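Local coordinates for Exo-beta-1,3-glucanase (Streptomyces sp. SirexAA-E, PDB 4PEY), which hydrolyses laminarin and laminarioligosaccharides as an exo-beta-1,3-glucanase, working from the non-reducing ends and yielding glucose and laminaribiose, at residues A[285-290]-A[296-301]. The protein carries 1 engineered substitution. Numbering follows the deposited sequence.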
ATOM      1  N   LEU A 285     -17.088   5.700   9.240  1.00 13.68           N
ATOM      2  CA  LEU A 285     -17.203   4.267   8.961  1.00 14.05           C
ATOM      3  C   LEU A 285     -16.037   3.495   9.557  1.00 13.17           C
ATOM      4  O   LEU A 285     -14.883   3.828   9.305  1.00 13.10           O
ATOM      5  CB  LEU A 285     -17.262   4.011   7.450  1.00 13.15           C
ATOM      6  CG  LEU A 285     -18.463   4.622   6.716  1.00 13.15           C
ATOM      7  CD1 LEU A 285     -18.332   4.413   5.215  1.00 15.15           C
ATOM      8  CD2 LEU A 285     -19.780   4.037   7.221  1.00 15.16           C
ATOM      9  N   LEU A 286     -16.346   2.467  10.344  1.00 13.30           N
ATOM     10  CA  LEU A 286     -15.346   1.526  10.838  1.00 13.19           C
ATOM     11  C   LEU A 286     -15.683   0.140  10.320  1.00 13.51           C
ATOM     12  O   LEU A 286     -16.660  -0.464  10.776  1.00 14.71           O
ATOM     13  CB  LEU A 286     -15.297   1.519  12.371  1.00 14.85           C
ATOM     14  CG  LEU A 286     -14.200   0.642  12.986  1.00 14.53           C
ATOM     15  CD1 LEU A 286     -12.825   1.239  12.712  1.00 15.99           C
ATOM     16  CD2 LEU A 286     -14.427   0.456  14.484  1.00 17.56           C
ATOM     17  N   PHE A 287     -14.900  -0.357   9.359  1.00 13.34           N
ATOM     18  CA  PHE A 287     -15.148  -1.678   8.797  1.00 12.38           C
ATOM     19  C   PHE A 287     -14.453  -2.741   9.641  1.00 12.33           C
ATOM     20  O   PHE A 287     -13.224  -2.846   9.649  1.00 14.72           O
ATOM     21  CB  PHE A 287     -14.673  -1.773   7.335  1.00 13.62           C
ATOM     22  CG  PHE A 287     -15.477  -0.942   6.373  1.00 12.97           C
ATOM     23  CD1 PHE A 287     -15.209   0.408   6.213  1.00 14.70           C
ATOM     24  CD2 PHE A 287     -16.496  -1.515   5.620  1.00 15.28           C
ATOM     25  CE1 PHE A 287     -15.945   1.175   5.320  1.00 16.42           C
ATOM     26  CE2 PHE A 287     -17.234  -0.751   4.737  1.00 14.78           C
ATOM     27  CZ  PHE A 287     -16.958   0.590   4.583  1.00 16.04           C
ATOM     28  N   THR A 288     -15.239  -3.537  10.352  1.00 13.51           N
ATOM     29  CA  THR A 288     -14.678  -4.638  11.123  1.00 13.65           C
ATOM     30  C   THR A 288     -14.207  -5.718  10.137  1.00 13.42           C
ATOM     31  O   THR A 288     -14.637  -5.727   8.978  1.00 13.51           O
ATOM     32  CB  THR A 288     -15.710  -5.197  12.128  1.00 15.36           C
ATOM     33  OG1 THR A 288     -16.832  -5.751  11.432  1.00 15.60           O
ATOM     34  CG2 THR A 288     -16.194  -4.089  13.053  1.00 16.50           C
ATOM     35  N   PRO A 289     -13.310  -6.620  10.574  1.00 13.31           N
ATOM     36  CA  PRO A 289     -12.727  -7.569   9.614  1.00 13.14           C
ATOM     37  C   PRO A 289     -13.763  -8.507   9.020  1.00 14.59           C
ATOM     38  O   PRO A 289     -14.484  -9.194   9.742  1.00 16.01           O
ATOM     39  CB  PRO A 289     -11.708  -8.351  10.456  1.00 13.47           C
ATOM     40  CG  PRO A 289     -11.459  -7.478  11.672  1.00 12.46           C
ATOM     41  CD  PRO A 289     -12.771  -6.816  11.930  1.00 13.50           C
ATOM     42  N   GLY A 290     -13.833  -8.521   7.696  1.00 13.07           N
ATOM     43  CA  GLY A 290     -14.757  -9.387   6.999  1.00 13.14           C
ATOM     44  C   GLY A 290     -14.751  -9.056   5.529  1.00 12.87           C
ATOM     45  O   GLY A 290     -13.966  -8.223   5.080  1.00 12.55           O
ATOM     46  N   GLN A 296     -24.325  -1.641  -4.834  1.00 17.36           N
ATOM     47  CA  GLN A 296     -24.211  -0.271  -5.326  1.00 17.37           C
ATOM     48  C   GLN A 296     -22.975   0.349  -4.683  1.00 16.51           C
ATOM     49  O   GLN A 296     -22.500  -0.147  -3.660  1.00 15.85           O
ATOM     50  CB  GLN A 296     -25.464   0.549  -5.005  1.00 22.08           C
ATOM     51  CG  GLN A 296     -25.691   0.744  -3.521  1.00 27.93           C
ATOM     52  CD  GLN A 296     -26.941   1.544  -3.211  1.00 34.33           C
ATOM     53  OE1 GLN A 296     -26.952   2.770  -3.327  1.00 37.87           O
ATOM     54  NE2 GLN A 296     -28.004   0.851  -2.813  1.00 34.65           N
ATOM     55  N   PRO A 297     -22.444   1.432  -5.275  1.00 15.74           N
ATOM     56  CA  PRO A 297     -21.234   2.009  -4.676  1.00 14.10           C
ATOM     57  C   PRO A 297     -21.432   2.530  -3.254  1.00 14.29           C
ATOM     58  O   PRO A 297     -22.489   3.071  -2.921  1.00 16.60           O
ATOM     59  CB  PRO A 297     -20.900   3.176  -5.614  1.00 15.24           C
ATOM     60  CG  PRO A 297     -21.529   2.808  -6.913  1.00 16.89           C
ATOM     61  CD  PRO A 297     -22.780   2.072  -6.559  1.00 16.85           C
ATOM     62  N   ILE A 298     -20.413   2.347  -2.424  1.00 13.07           N
ATOM     63  CA  ILE A 298     -20.317   3.080  -1.176  1.00 12.82           C
ATOM     64  C   ILE A 298     -19.963   4.515  -1.533  1.00 13.85           C
ATOM     65  O   ILE A 298     -18.971   4.763  -2.225  1.00 16.30           O
ATOM     66  CB  ILE A 298     -19.258   2.467  -0.230  1.00 13.88           C
ATOM     67  CG1 ILE A 298     -19.714   1.082   0.234  1.00 16.61           C
ATOM     68  CG2 ILE A 298     -18.975   3.394   0.952  1.00 16.91           C
ATOM     69  CD1 ILE A 298     -18.585   0.230   0.796  1.00 18.93           C
ATOM     70  N   GLU A 299     -20.794   5.452  -1.089  1.00 14.32           N
ATOM     71  CA  GLU A 299     -20.621   6.858  -1.427  1.00 14.78           C
ATOM     72  C   GLU A 299     -20.243   7.667  -0.199  1.00 15.94           C
ATOM     73  O   GLU A 299     -20.982   7.707   0.785  1.00 18.46           O
ATOM     74  CB  GLU A 299     -21.899   7.421  -2.062  1.00 19.57           C
ATOM     75  CG  GLU A 299     -22.302   6.666  -3.313  1.00 25.44           C
ATOM     76  CD  GLU A 299     -23.286   7.418  -4.170  1.00 34.95           C
ATOM     77  OE1 GLU A 299     -23.754   8.492  -3.737  1.00 39.45           O
ATOM     78  OE2 GLU A 299     -23.588   6.928  -5.280  1.00 37.94           O
ATOM     79  N   ILE A 300     -19.077   8.301  -0.261  1.00 14.83           N
ATOM     80  CA  ILE A 300     -18.623   9.169   0.816  1.00 15.19           C
ATOM     81  C   ILE A 300     -18.592  10.602   0.295  1.00 15.12           C
ATOM     82  O   ILE A 300     -17.644  11.005  -0.383  1.00 16.48           O
ATOM     83  CB  ILE A 300     -17.233   8.746   1.331  1.00 15.03           C
ATOM     84  CG1 ILE A 300     -17.272   7.295   1.820  1.00 16.25           C
ATOM     85  CG2 ILE A 300     -16.752   9.680   2.449  1.00 16.29           C
ATOM     86  CD1 ILE A 300     -15.930   6.770   2.259  1.00 17.97           C
ATOM     87  N   ASP A 301     -19.651  11.356   0.583  1.00 14.97           N
ATOM     88  CA  ASP A 301     -19.797  12.716   0.060  1.00 16.33           C
ATOM     89  C   ASP A 301     -19.996  13.724   1.189  1.00 15.21           C
ATOM     90  O   ASP A 301     -20.748  14.699   1.064  1.00 18.22           O
ATOM     91  CB  ASP A 301     -20.961  12.796  -0.932  1.00 17.10           C
ATOM     92  CG  ASP A 301     -20.872  14.017  -1.827  1.00 19.86           C
ATOM     93  OD1 ASP A 301     -19.749  14.543  -1.997  1.00 19.35           O
ATOM     94  OD2 ASP A 301     -21.915  14.462  -2.350  1.00 21.91           O
TER
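Phe287 and Ile298 face each other across the contact, and the atoms that meet are ring atom CZ of Phe287 and the CD1 methyl of Ile298, 4.1 Å apart, with the methyl oblique to the ring. The benzyl group swings beside its own backbone N, with CG anti to the carbonyl carbon (chi1 -68°), and this carries CZ toward strand 298-300. Ile298 answers with a stretched CG1-CD1 branch (chi2 162°), which makes CD1 its foremost atom, while its other branch, CG2, serves a second neighbour. That neighbour is Leu285, two residues before Phe287 and pointing the same way off its strand; its CD1 comes within 4.4 Å of Ile298 CG2. The same leucine methyl also approaches Ile300, 4.5 Å from that residue's CD1, so it touches both isoleucines. All four residues are buried and the contact is purely apolar, but it is light, burying 117 Å² summed over both sides, because it rests on three methyl and ring contacts. The axes of the short strand segments stay 11.9 Å apart and their N-to-C directions differ by 142°, too distant for backbone pairing. Such inward-facing aliphatic and aromatic residues on separate parallel sheets are characteristic of the interior of a right-handed beta-helix, the fold of glycoside hydrolase family 55, and here they join two walls of one coil. Strand 284-287 lies between strands 263-266 and 306-309, bonding through its backbone to Tyr264, Val266, Val306 and Leu308. Strand 298-300 forms the edge of an eight-stranded parallel sheet, where Ile298 and Ile300 also pack on Leu324 of strand 324-326. Helix 272-280 lies against both walls: Ile275 and Val279 touch Leu285, while the Asn276 side chain hydrogen-bonds Pro297 O and Glu299 N.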